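Side-chain contacts in protein-arginine-phosphatase (Bacillus subtilis subsp. subtilis, PDB 4KK3), which removes phosphate from phosphoarginine residues of many proteins, counteracting the arginine kinase McsB and so restoring DNA binding by the repressor CtsR: residues E18-S23 with E136-L141; S14-A19 with D125-T130; L79-T84 with K106-G111; L30-R35 with K143-D148. All coordinates share one frame; numbering follows the deposited sequence.

Contact 1 (E18-S23 with E136-L141); sequences EALFKS and ELLRQL
Phe-21 and Leu-138 supply most of the buried surface where helix 13-28, the one that follows the P-loop in the low molecular weight phosphatase alpha/beta fold, lies against the C-terminal helix 124-145; Leu-141 completes the trio. The two short segments run in broadly the same direction, their axes 9.6 Å apart and crossing at -40°. Phe-21 does not start out aimed at its partners; CG is anti to the backbone N (chi1 -168°), which carries the ring, unlike the start of the side chain, up against Leu-138 and Leu-141. Leu-141, one turn beyond Leu-138, places its CD2 methyl over a face of that ring, 4.1 Å from the ring centroid and shifted toward the rim, close to CE1, in a CH-pi contact. At the edge, in the ring plane, lies the carbonyl of Leu-138, whose O is 3.7 Å from Phe-21 CE1; an edge of slightly positive C-H groups is probably a tolerable neighbour for the oxygen. The side chain of Leu-138 lies beside the ring: its CB approaches Phe-21 CD1 at 4.1 Å, while its CD1 methyl meets Leu-20 CB at 3.9 Å. Branched leucines suit these places because each can offer carbons to more than one neighbour. Val-32, Val-34 and Leu-145 also pack on Phe-21. Replacing Phe-21 by an alanine is likely to open a gap between the helices and take from the Leu-141 methyl the face it rests on. With every touching residue buried and apolar, these two segments are held together by apolar fit and exclusion of water, without polar bonds to fix their register.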
loop_
_atom_site.group_PDB
_atom_site.type_symbol
_atom_site.label_atom_id
_atom_site.label_comp_id
_atom_site.label_asym_id
_atom_site.label_seq_id
_atom_site.Cartn_x
_atom_site.Cartn_y
_atom_site.Cartn_z
ATOM N N GLU A 18 -2.791 -2.608 2.357
ATOM C CA GLU A 18 -3.741 -2.034 3.307
ATOM C C GLU A 18 -4.313 -3.107 4.251
ATOM O O GLU A 18 -4.350 -2.935 5.465
ATOM C CB GLU A 18 -4.880 -1.356 2.532
ATOM C CG GLU A 18 -6.042 -0.873 3.404
ATOM C CD GLU A 18 -7.181 -0.240 2.608
ATOM O OE1 GLU A 18 -7.159 -0.278 1.359
ATOM O OE2 GLU A 18 -8.120 0.286 3.240
ATOM N N ALA A 19 -4.754 -4.220 3.689
ATOM C CA ALA A 19 -5.386 -5.254 4.518
ATOM C C ALA A 19 -4.362 -5.947 5.404
ATOM O O ALA A 19 -4.636 -6.204 6.591
ATOM C CB ALA A 19 -6.110 -6.258 3.638
ATOM N N LEU A 20 -3.201 -6.275 4.839
ATOM C CA LEU A 20 -2.113 -6.865 5.619
ATOM C C LEU A 20 -1.646 -5.919 6.738
ATOM O O LEU A 20 -1.476 -6.340 7.893
ATOM C CB LEU A 20 -0.924 -7.240 4.724
ATOM C CG LEU A 20 -1.110 -8.400 3.740
ATOM C CD1 LEU A 20 0.047 -8.451 2.759
ATOM C CD2 LEU A 20 -1.193 -9.707 4.518
ATOM N N PHE A 21 -1.430 -4.647 6.403
ATOM C CA PHE A 21 -0.963 -3.697 7.417
ATOM C C PHE A 21 -1.989 -3.394 8.520
ATOM O O PHE A 21 -1.620 -3.214 9.688
ATOM C CB PHE A 21 -0.466 -2.401 6.779
ATOM C CG PHE A 21 0.268 -1.516 7.737
ATOM C CD1 PHE A 21 1.474 -1.928 8.286
ATOM C CD2 PHE A 21 -0.240 -0.280 8.084
ATOM C CE1 PHE A 21 2.158 -1.110 9.189
ATOM C CE2 PHE A 21 0.444 0.541 8.984
ATOM C CZ PHE A 21 1.635 0.115 9.526
ATOM N N LYS A 22 -3.266 -3.324 8.161
ATOM C CA LYS A 22 -4.303 -3.098 9.171
ATOM C C LYS A 22 -4.276 -4.212 10.211
ATOM O O LYS A 22 -4.400 -3.956 11.410
ATOM C CB LYS A 22 -5.686 -3.013 8.531
ATOM C CG LYS A 22 -5.990 -1.675 7.867
ATOM C CD LYS A 22 -7.267 -1.776 7.051
ATOM C CE LYS A 22 -7.790 -0.418 6.625
ATOM N NZ LYS A 22 -8.995 -0.571 5.751
ATOM N N SER A 23 -4.094 -5.443 9.742
ATOM C CA SER A 23 -4.034 -6.599 10.632
ATOM C C SER A 23 -2.820 -6.543 11.552
ATOM O O SER A 23 -2.942 -6.718 12.768
ATOM C CB SER A 23 -3.992 -7.893 9.820
ATOM O OG SER A 23 -3.977 -9.018 10.684
ATOM N N GLU A 136 6.490 -9.039 4.786
ATOM C CA GLU A 136 7.788 -8.815 5.409
ATOM C C GLU A 136 8.099 -7.325 5.542
ATOM O O GLU A 136 8.617 -6.876 6.562
ATOM C CB GLU A 136 8.890 -9.527 4.620
ATOM C CG GLU A 136 10.287 -9.295 5.164
ATOM C CD GLU A 136 11.330 -10.180 4.513
ATOM O OE1 GLU A 136 11.275 -11.415 4.700
ATOM O OE2 GLU A 136 12.208 -9.639 3.818
ATOM N N LEU A 137 7.782 -6.557 4.504
ATOM C CA LEU A 137 8.007 -5.110 4.541
ATOM C C LEU A 137 7.110 -4.421 5.565
ATOM O O LEU A 137 7.526 -3.495 6.282
ATOM C CB LEU A 137 7.741 -4.524 3.160
ATOM C CG LEU A 137 8.826 -4.862 2.135
ATOM C CD1 LEU A 137 8.330 -4.619 0.716
ATOM C CD2 LEU A 137 10.076 -4.048 2.418
ATOM N N LEU A 138 5.871 -4.888 5.639
ATOM C CA LEU A 138 4.863 -4.242 6.465
ATOM C C LEU A 138 5.054 -4.568 7.940
ATOM O O LEU A 138 4.752 -3.737 8.790
ATOM C CB LEU A 138 3.459 -4.621 5.992
ATOM C CG LEU A 138 3.179 -4.081 4.578
ATOM C CD1 LEU A 138 1.897 -4.699 4.027
ATOM C CD2 LEU A 138 3.099 -2.563 4.540
ATOM N N ARG A 139 5.568 -5.760 8.234
ATOM C CA ARG A 139 5.975 -6.071 9.606
ATOM C C ARG A 139 7.090 -5.146 10.082
ATOM O O ARG A 139 7.055 -4.671 11.221
ATOM C CB ARG A 139 6.373 -7.541 9.770
ATOM C CG ARG A 139 5.182 -8.478 9.652
ATOM C CD ARG A 139 5.497 -9.890 10.092
ATOM N NE ARG A 139 4.336 -10.760 9.908
ATOM C CZ ARG A 139 3.309 -10.829 10.752
ATOM N NH1 ARG A 139 3.290 -10.084 11.852
ATOM N NH2 ARG A 139 2.297 -11.645 10.499
ATOM N N GLN A 140 8.057 -4.873 9.210
ATOM C CA GLN A 140 9.142 -3.951 9.545
ATOM C C GLN A 140 8.615 -2.530 9.694
ATOM O O GLN A 140 9.041 -1.810 10.593
ATOM C CB GLN A 140 10.244 -3.951 8.491
ATOM C CG GLN A 140 10.873 -5.280 8.150
ATOM C CD GLN A 140 11.839 -5.158 6.976
ATOM O OE1 GLN A 140 12.880 -4.499 7.078
ATOM N NE2 GLN A 140 11.485 -5.772 5.847
ATOM N N LEU A 141 7.711 -2.125 8.798
ATOM C CA LEU A 141 7.096 -0.805 8.872
ATOM C C LEU A 141 6.457 -0.574 10.234
ATOM O O LEU A 141 6.636 0.476 10.847
ATOM C CB LEU A 141 6.065 -0.596 7.751
ATOM C CG LEU A 141 5.318 0.747 7.711
ATOM C CD1 LEU A 141 6.281 1.904 7.423
ATOM C CD2 LEU A 141 4.198 0.740 6.666
#

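Contact 2 (S14-A19 with D125-T130); sequences SPMAEA and DIYKQT
Just after the phosphate-binding P-loop in the chain, the C-X5-R motif running from the nucleophile Cys-7 to Arg-13, Met-16 in the first turn of helix 13-28 reaches across to Tyr-127 and Thr-130 near the start of helix 124-145. Met-16 is selenomethionine in this crystal. Its chain runs out nearly straight as far as SE and then bends (chi3 -72°), and this last turn sets the terminal methyl CE against both partners. On one side CE touches the methyl CG2 of Thr-130 at 3.8 Å. On another it meets Tyr-127 CD2 at 4.0 Å, approaching the ring obliquely. The backbones stay well apart, the nearest pair of CA atoms, those of Met-16 and Thr-130, being 8.9 Å from each other, and a long unbranched side chain is what spans such a distance. Thr-130 suits its place because CG2 lies anti to the backbone N, so that the methyl rather than the hydroxyl is offered to Met-16. Besides giving ring carbon CD2 to the apolar patch, Tyr-127 makes a weak hydrogen bond through its hydroxyl with Thr-48, and its side chain touches Cys-12 of the substrate-binding loop. Tyr-127 also makes an edge-to-face contact with His-50. Helix 49-56 closes over the same methionine through Ala-51 and Leu-55, while Ser-14 and Ala-17 on helix 13-28 pack on Phe-5 of strand 2-7, placing Met-16 among three helices, with the sheet beyond its own helix.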
loop_
_atom_site.group_PDB
_atom_site.type_symbol
_atom_site.label_atom_id
_atom_site.label_comp_id
_atom_site.label_asym_id
_atom_site.label_seq_id
_atom_site.Cartn_x
_atom_site.Cartn_y
_atom_site.Cartn_z
ATOM N N SER A 14 -1.673 -2.347 -3.563
ATOM C CA SER A 14 -2.066 -1.457 -2.477
ATOM C C SER A 14 -3.246 -1.956 -1.622
ATOM O O SER A 14 -3.208 -1.754 -0.411
ATOM C CB SER A 14 -2.169 0.035 -2.880
ATOM O OG SER A 14 -3.228 0.324 -3.771
ATOM N N PRO A 15 -4.266 -2.623 -2.229
ATOM C CA PRO A 15 -5.289 -3.226 -1.359
ATOM C C PRO A 15 -4.737 -4.367 -0.514
ATOM O O PRO A 15 -5.167 -4.512 0.630
ATOM C CB PRO A 15 -6.339 -3.765 -2.348
ATOM C CG PRO A 15 -6.119 -2.993 -3.606
ATOM C CD PRO A 15 -4.639 -2.738 -3.653
HETATM N N MSE A 16 -3.834 -5.183 -1.059
HETATM C CA MSE A 16 -3.189 -6.209 -0.236
HETATM C C MSE A 16 -2.389 -5.569 0.883
HETATM O O MSE A 16 -2.446 -6.000 2.016
HETATM C CB MSE A 16 -2.293 -7.140 -1.065
HETATM C CG MSE A 16 -3.084 -8.264 -1.766
HETATM SE SE MSE A 16 -1.933 -9.672 -2.518
HETATM C CE MSE A 16 -1.243 -8.633 -3.957
ATOM N N ALA A 17 -1.640 -4.522 0.569
ATOM C CA ALA A 17 -0.849 -3.861 1.612
ATOM C C ALA A 17 -1.713 -3.279 2.737
ATOM O O ALA A 17 -1.394 -3.419 3.923
ATOM C CB ALA A 17 0.021 -2.767 0.998
ATOM N N GLU A 18 -2.791 -2.608 2.357
ATOM C CA GLU A 18 -3.741 -2.034 3.307
ATOM C C GLU A 18 -4.313 -3.107 4.251
ATOM O O GLU A 18 -4.350 -2.935 5.465
ATOM C CB GLU A 18 -4.880 -1.356 2.532
ATOM C CG GLU A 18 -6.042 -0.873 3.404
ATOM C CD GLU A 18 -7.181 -0.240 2.608
ATOM O OE1 GLU A 18 -7.159 -0.278 1.359
ATOM O OE2 GLU A 18 -8.120 0.286 3.240
ATOM N N ALA A 19 -4.754 -4.220 3.689
ATOM C CA ALA A 19 -5.386 -5.254 4.518
ATOM C C ALA A 19 -4.362 -5.947 5.404
ATOM O O ALA A 19 -4.636 -6.204 6.591
ATOM C CB ALA A 19 -6.110 -6.258 3.638
ATOM N N ASP A 125 0.326 -18.085 -7.706
ATOM C CA ASP A 125 1.637 -18.163 -7.076
ATOM C C ASP A 125 2.417 -16.852 -7.150
ATOM O O ASP A 125 3.151 -16.519 -6.216
ATOM C CB ASP A 125 2.444 -19.327 -7.631
ATOM C CG ASP A 125 1.753 -20.654 -7.409
ATOM O OD1 ASP A 125 1.602 -21.062 -6.237
ATOM O OD2 ASP A 125 1.349 -21.276 -8.408
ATOM N N ILE A 126 2.255 -16.112 -8.244
ATOM C CA ILE A 126 2.841 -14.769 -8.345
ATOM C C ILE A 126 2.267 -13.861 -7.254
ATOM O O ILE A 126 3.004 -13.153 -6.557
ATOM C CB ILE A 126 2.576 -14.124 -9.721
ATOM C CG1 ILE A 126 3.328 -14.871 -10.821
ATOM C CG2 ILE A 126 3.013 -12.650 -9.730
ATOM C CD1 ILE A 126 4.835 -14.735 -10.727
ATOM N N TYR A 127 0.946 -13.895 -7.101
ATOM C CA TYR A 127 0.278 -13.111 -6.064
ATOM C C TYR A 127 0.713 -13.494 -4.657
ATOM O O TYR A 127 0.871 -12.629 -3.802
ATOM C CB TYR A 127 -1.234 -13.248 -6.158
ATOM C CG TYR A 127 -1.879 -12.321 -7.147
ATOM C CD1 TYR A 127 -1.837 -12.596 -8.501
ATOM C CD2 TYR A 127 -2.550 -11.176 -6.726
ATOM C CE1 TYR A 127 -2.430 -11.759 -9.411
ATOM C CE2 TYR A 127 -3.159 -10.332 -7.639
ATOM C CZ TYR A 127 -3.090 -10.629 -8.975
ATOM O OH TYR A 127 -3.687 -9.798 -9.893
ATOM N N LYS A 128 0.894 -14.785 -4.407
ATOM C CA LYS A 128 1.283 -15.208 -3.069
ATOM C C LYS A 128 2.696 -14.732 -2.752
ATOM O O LYS A 128 2.998 -14.400 -1.611
ATOM C CB LYS A 128 1.131 -16.721 -2.879
ATOM C CG LYS A 128 -0.312 -17.173 -2.902
ATOM C CD LYS A 128 -0.410 -18.673 -2.645
ATOM C CE LYS A 128 -1.789 -19.208 -2.954
ATOM N NZ LYS A 128 -1.957 -20.613 -2.464
ATOM N N GLN A 129 3.549 -14.672 -3.772
ATOM C CA GLN A 129 4.893 -14.123 -3.614
ATOM C C GLN A 129 4.844 -12.626 -3.300
ATOM O O GLN A 129 5.564 -12.143 -2.435
ATOM C CB GLN A 129 5.734 -14.391 -4.866
ATOM C CG GLN A 129 6.009 -15.877 -5.108
ATOM C CD GLN A 129 6.777 -16.133 -6.394
ATOM O OE1 GLN A 129 6.193 -16.479 -7.424
ATOM N NE2 GLN A 129 8.093 -15.964 -6.340
ATOM N N THR A 130 3.973 -11.903 -3.994
ATOM C CA THR A 130 3.753 -10.487 -3.706
ATOM C C THR A 130 3.241 -10.303 -2.278
ATOM O O THR A 130 3.724 -9.456 -1.521
ATOM C CB THR A 130 2.749 -9.881 -4.680
ATOM O OG1 THR A 130 3.277 -9.973 -6.007
ATOM C CG2 THR A 130 2.497 -8.416 -4.345
#

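Contact 3 (L79-T84 with K106-G111); sequences LVLAMT and KEYVTG
One face of the Tyr-108 ring carries the CD2 methyl of Leu-79, which stands 4.0 Å from the ring centroid and 25° off the normal, offset toward the rim, in a CH-pi contact. The leucine's other methyl, CD1, comes within 3.7 Å of Tyr-108 CE2, so the isobutyl fork straddles the outer half of the ring. Nearer the root of the tyrosine side chain, Leu-81 CD2 approaches obliquely, 3.8 Å from Tyr-108 CB. Two residues apart on one strand, the leucines point from the same side of the sheet. Tyr-108 has CG anti to its own N (chi1 -167°), which lays the side chain along the strand, the ring under Leu-79 and its root beside Leu-81. Tyrosine suits this partly exposed place by offering a wide flat face to the leucine. In this alpha/beta fold, whose four-stranded parallel sheet has the order 2-1-3-4, strand 79-82 is an inner strand, and helix 105-110 packs on it beside Leu-141 of helix 124-145. A serine in place of Tyr-108 would probably strip Leu-79 of the ring beneath its methyls. Farther along, a water joins the segments, donating to Met-83 O at 2.8 Å and accepting from Lys-106 N at 3.0 Å. After the helix, Gly-111 takes a positive phi at which a CB would jam against the preceding carbonyl O, hence glycine.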
loop_
_atom_site.group_PDB
_atom_site.type_symbol
_atom_site.label_atom_id
_atom_site.label_comp_id
_atom_site.label_asym_id
_atom_site.label_seq_id
_atom_site.Cartn_x
_atom_site.Cartn_y
_atom_site.Cartn_z
ATOM N N LEU A 79 1.706 10.141 5.407
ATOM C CA LEU A 79 2.705 9.344 4.711
ATOM C C LEU A 79 2.062 8.616 3.543
ATOM O O LEU A 79 1.028 7.980 3.703
ATOM C CB LEU A 79 3.335 8.325 5.664
ATOM C CG LEU A 79 4.489 7.446 5.167
ATOM C CD1 LEU A 79 5.678 8.299 4.713
ATOM C CD2 LEU A 79 4.899 6.473 6.278
ATOM N N VAL A 80 2.678 8.732 2.374
ATOM C CA VAL A 80 2.191 8.071 1.169
ATOM C C VAL A 80 3.246 7.073 0.721
ATOM O O VAL A 80 4.364 7.452 0.409
ATOM C CB VAL A 80 1.938 9.095 0.055
ATOM C CG1 VAL A 80 1.398 8.409 -1.197
ATOM C CG2 VAL A 80 0.977 10.179 0.538
ATOM N N LEU A 81 2.902 5.782 0.709
ATOM C CA LEU A 81 3.890 4.777 0.355
ATOM C C LEU A 81 3.512 4.107 -0.950
ATOM O O LEU A 81 2.542 3.351 -1.016
ATOM C CB LEU A 81 4.017 3.733 1.467
ATOM C CG LEU A 81 4.516 4.332 2.787
ATOM C CD1 LEU A 81 4.458 3.316 3.929
ATOM C CD2 LEU A 81 5.935 4.895 2.626
ATOM N N ALA A 82 4.300 4.381 -1.972
ATOM C CA ALA A 82 4.051 3.936 -3.326
ATOM C C ALA A 82 4.730 2.605 -3.557
ATOM O O ALA A 82 5.750 2.315 -2.948
ATOM C CB ALA A 82 4.633 4.977 -4.304
HETATM N N MSE A 83 4.201 1.804 -4.472
HETATM C CA MSE A 83 4.835 0.510 -4.755
HETATM C C MSE A 83 6.129 0.637 -5.557
HETATM O O MSE A 83 7.105 -0.086 -5.315
HETATM C CB MSE A 83 3.877 -0.435 -5.480
HETATM C CG MSE A 83 2.642 -0.808 -4.680
HETATM SE SE MSE A 83 3.072 -1.600 -2.933
HETATM C CE MSE A 83 1.649 -0.760 -1.911
ATOM N N THR A 84 6.142 1.552 -6.521
ATOM C CA THR A 84 7.308 1.695 -7.391
ATOM C C THR A 84 7.807 3.143 -7.472
ATOM O O THR A 84 7.079 4.090 -7.151
ATOM C CB THR A 84 7.020 1.226 -8.834
ATOM O OG1 THR A 84 6.224 2.210 -9.502
ATOM C CG2 THR A 84 6.283 -0.129 -8.848
ATOM N N LYS A 106 9.649 0.180 -0.242
ATOM C CA LYS A 106 10.973 -0.378 0.004
ATOM C C LYS A 106 11.964 0.682 0.504
ATOM O O LYS A 106 12.672 0.438 1.472
ATOM C CB LYS A 106 11.505 -1.160 -1.196
ATOM C CG LYS A 106 10.730 -2.471 -1.411
ATOM C CD LYS A 106 11.318 -3.323 -2.520
ATOM C CE LYS A 106 10.581 -4.664 -2.590
ATOM N NZ LYS A 106 11.070 -5.508 -3.709
ATOM N N GLU A 107 11.984 1.852 -0.146
ATOM C CA GLU A 107 12.803 2.994 0.295
ATOM C C GLU A 107 12.643 3.283 1.775
ATOM O O GLU A 107 13.610 3.361 2.536
ATOM C CB GLU A 107 12.332 4.276 -0.410
ATOM C CG GLU A 107 13.107 4.753 -1.578
ATOM C CD GLU A 107 12.651 6.140 -2.006
ATOM O OE1 GLU A 107 11.436 6.465 -1.885
ATOM O OE2 GLU A 107 13.514 6.913 -2.448
ATOM N N TYR A 108 11.392 3.477 2.170
ATOM C CA TYR A 108 11.079 3.949 3.503
ATOM C C TYR A 108 11.468 2.923 4.555
ATOM O O TYR A 108 12.029 3.259 5.597
ATOM C CB TYR A 108 9.589 4.262 3.586
ATOM C CG TYR A 108 9.213 5.054 4.806
ATOM C CD1 TYR A 108 8.734 4.430 5.946
ATOM C CD2 TYR A 108 9.358 6.433 4.817
ATOM C CE1 TYR A 108 8.395 5.167 7.064
ATOM C CE2 TYR A 108 9.032 7.172 5.922
ATOM C CZ TYR A 108 8.552 6.539 7.047
ATOM O OH TYR A 108 8.225 7.305 8.143
ATOM N N VAL A 109 11.176 1.661 4.269
ATOM C CA VAL A 109 11.368 0.607 5.247
ATOM C C VAL A 109 12.806 0.089 5.302
ATOM O O VAL A 109 13.361 -0.122 6.385
ATOM C CB VAL A 109 10.385 -0.553 4.966
ATOM C CG1 VAL A 109 10.661 -1.716 5.896
ATOM C CG2 VAL A 109 8.964 -0.047 5.111
ATOM N N THR A 110 13.416 -0.084 4.134
ATOM C CA THR A 110 14.700 -0.766 4.040
ATOM C C THR A 110 15.855 0.177 3.721
ATOM O O THR A 110 17.018 -0.197 3.851
ATOM C CB THR A 110 14.678 -1.844 2.947
ATOM O OG1 THR A 110 14.873 -1.230 1.668
ATOM C CG2 THR A 110 13.357 -2.587 2.957
ATOM N N GLY A 111 15.533 1.391 3.288
ATOM C CA GLY A 111 16.547 2.370 2.950
ATOM C C GLY A 111 17.109 2.198 1.552
ATOM O O GLY A 111 17.870 3.043 1.076
HETATM O O HOH W 1 8.862 -0.219 -3.134
#

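Contact 4 (L30-R35 with K143-D148); sequences LNVNVR and KQLKKD
Leu-30 and Lys-146 are brought together by a bent lysine: chi2, chi3 and chi4 of Lys-146 all turn the same way (the first two -60° and -81°), curling the chain back so that its CD methylene, rather than the ammonium group, meets the leucine. In Leu-30, with CG beside the backbone N and chi2 extended, CD2 is brought to the lysine. Residues 30-32 belong to the link between helix 13-28 and strand 33-38 in the beta-alpha-beta unit begun by strand 2-7, and residues 143-148 pack against that link. Leu-30 CD2 and Lys-146 CD are only 3.5 Å apart, tighter than usual for two carbons, while the same methyl reaches Leu-145 CB at 4.2 Å. Leucine suits the first place because its end extends far enough to touch two successive residues of the other segment. Lysine suits the exposed second place, since its aliphatic part can pack on Leu-30 while NZ forms a salt bridge with Glu-28, which also pairs with Lys-143. The chain turns away just here, in a type I beta turn from Leu-145 to Asp-148, with Asp-148 N bonded to Leu-145 O. Buried Leu-145 faces inward, where Phe-21 of helix 13-28 packs on both it and Val-32. Val-32, just before the strand, is a compact apolar residue fit for this edge, and it makes the loosest touch of the group, with Val-32 CG1 lying 4.5 Å from Leu-145 CD1.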
loop_
_atom_site.group_PDB
_atom_site.type_symbol
_atom_site.label_atom_id
_atom_site.label_comp_id
_atom_site.label_asym_id
_atom_site.label_seq_id
_atom_site.Cartn_x
_atom_site.Cartn_y
_atom_site.Cartn_z
ATOM N N LEU A 30 -0.685 -0.593 17.097
ATOM C CA LEU A 30 -0.440 0.666 16.407
ATOM C C LEU A 30 -1.708 1.483 16.254
ATOM O O LEU A 30 -2.753 0.959 15.875
ATOM C CB LEU A 30 0.142 0.404 15.019
ATOM C CG LEU A 30 1.649 0.228 14.918
ATOM C CD1 LEU A 30 2.028 -0.005 13.468
ATOM C CD2 LEU A 30 2.328 1.460 15.452
ATOM N N ASN A 31 -1.607 2.777 16.532
ATOM C CA ASN A 31 -2.731 3.675 16.327
ATOM C C ASN A 31 -2.537 4.474 15.050
ATOM O O ASN A 31 -2.051 5.604 15.070
ATOM C CB ASN A 31 -2.926 4.593 17.538
ATOM C CG ASN A 31 -3.503 3.857 18.737
ATOM O OD1 ASN A 31 -4.217 2.864 18.581
ATOM N ND2 ASN A 31 -3.201 4.343 19.939
ATOM N N VAL A 32 -2.891 3.857 13.928
ATOM C CA VAL A 32 -2.763 4.497 12.628
ATOM C C VAL A 32 -4.038 4.321 11.824
ATOM O O VAL A 32 -4.812 3.391 12.063
ATOM C CB VAL A 32 -1.580 3.919 11.820
ATOM C CG1 VAL A 32 -0.268 4.190 12.529
ATOM C CG2 VAL A 32 -1.761 2.431 11.594
ATOM N N ASN A 33 -4.247 5.223 10.872
ATOM C CA ASN A 33 -5.360 5.140 9.942
ATOM C C ASN A 33 -4.810 4.749 8.575
ATOM O O ASN A 33 -3.895 5.387 8.077
ATOM C CB ASN A 33 -6.065 6.493 9.869
ATOM C CG ASN A 33 -7.388 6.425 9.141
ATOM O OD1 ASN A 33 -7.453 6.619 7.927
ATOM N ND2 ASN A 33 -8.457 6.159 9.883
ATOM N N VAL A 34 -5.351 3.694 7.975
ATOM C CA VAL A 34 -4.749 3.153 6.756
ATOM C C VAL A 34 -5.721 3.115 5.583
ATOM O O VAL A 34 -6.849 2.655 5.718
ATOM C CB VAL A 34 -4.193 1.737 7.009
ATOM C CG1 VAL A 34 -3.483 1.208 5.781
ATOM C CG2 VAL A 34 -3.259 1.755 8.209
ATOM N N ARG A 35 -5.267 3.599 4.430
ATOM C CA ARG A 35 -6.070 3.584 3.216
ATOM C C ARG A 35 -5.207 3.159 2.032
ATOM O O ARG A 35 -3.998 2.986 2.163
ATOM C CB ARG A 35 -6.610 4.985 2.923
ATOM C CG ARG A 35 -7.660 5.500 3.882
ATOM C CD ARG A 35 -8.334 6.726 3.281
ATOM N NE ARG A 35 -8.393 6.620 1.825
ATOM C CZ ARG A 35 -9.313 5.928 1.157
ATOM N NH1 ARG A 35 -10.266 5.276 1.813
ATOM N NH2 ARG A 35 -9.277 5.885 -0.169
ATOM N N LYS A 143 7.157 -1.968 13.127
ATOM C CA LYS A 143 8.192 -1.791 14.138
ATOM C C LYS A 143 8.813 -0.403 14.033
ATOM O O LYS A 143 9.141 0.214 15.044
ATOM C CB LYS A 143 9.280 -2.864 14.016
ATOM C CG LYS A 143 8.787 -4.309 14.040
ATOM C CD LYS A 143 8.181 -4.703 15.378
ATOM C CE LYS A 143 7.901 -6.203 15.424
ATOM N NZ LYS A 143 7.121 -6.613 16.629
ATOM N N GLN A 144 8.969 0.090 12.808
ATOM C CA GLN A 144 9.568 1.401 12.606
ATOM C C GLN A 144 8.637 2.512 13.061
ATOM O O GLN A 144 9.080 3.486 13.668
ATOM C CB GLN A 144 9.953 1.605 11.144
ATOM C CG GLN A 144 11.184 0.838 10.728
ATOM C CD GLN A 144 11.376 0.857 9.235
ATOM O OE1 GLN A 144 10.578 1.448 8.505
ATOM N NE2 GLN A 144 12.436 0.207 8.765
ATOM N N LEU A 145 7.345 2.360 12.787
ATOM C CA LEU A 145 6.375 3.392 13.153
ATOM C C LEU A 145 6.318 3.645 14.663
ATOM O O LEU A 145 5.878 4.707 15.102
ATOM C CB LEU A 145 4.990 3.069 12.596
ATOM C CG LEU A 145 4.840 3.290 11.089
ATOM C CD1 LEU A 145 3.512 2.768 10.616
ATOM C CD2 LEU A 145 4.976 4.766 10.748
ATOM N N LYS A 146 6.780 2.673 15.445
ATOM C CA LYS A 146 6.904 2.838 16.895
ATOM C C LYS A 146 7.931 3.913 17.263
ATOM O O LYS A 146 7.906 4.448 18.370
ATOM C CB LYS A 146 7.299 1.515 17.553
ATOM C CG LYS A 146 6.423 0.339 17.167
ATOM C CD LYS A 146 4.980 0.584 17.553
ATOM C CE LYS A 146 4.724 0.302 19.024
ATOM N NZ LYS A 146 4.687 -1.160 19.313
ATOM N N LYS A 147 8.831 4.221 16.333
ATOM C CA LYS A 147 9.881 5.205 16.570
ATOM C C LYS A 147 9.440 6.618 16.204
ATOM O O LYS A 147 10.243 7.549 16.208
ATOM C CB LYS A 147 11.136 4.848 15.773
ATOM C CG LYS A 147 11.767 3.526 16.157
ATOM C CD LYS A 147 13.022 3.269 15.340
ATOM C CE LYS A 147 13.678 1.964 15.747
ATOM N NZ LYS A 147 12.703 0.840 15.724
ATOM N N ASP A 148 8.162 6.779 15.890
ATOM C CA ASP A 148 7.659 8.071 15.459
ATOM C C ASP A 148 6.909 8.760 16.589
ATOM O O ASP A 148 5.921 8.227 17.096
ATOM C CB ASP A 148 6.758 7.902 14.234
ATOM C CG ASP A 148 6.555 9.196 13.474
ATOM O OD1 ASP A 148 6.096 10.186 14.076
ATOM O OD2 ASP A 148 6.854 9.218 12.264
#

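From the N terminus, strand 2-7 leads through the P-loop into helix 13-28, whose beginning opens contact 2 and whose next turns open contact 1, the two sharing Glu-18 and Ala-19. Residues 30-35 then begin contact 4. Contact 3 opens and closes within residues 79-111, inside the long loops of all the others. Helix 124-145 afterwards closes contact 2 near its start and contact 1 further on, and residues 143-148 close contact 4, which crosses contacts 1 and 2. Contacts 1, 2 and 4 bind this last part of the chain to helix 13-28 and the approach to edge strand 33-38; contact 3 ties strand 79-82 to helix 105-110, and Leu-141 packing on Leu-81 links it to contact 1.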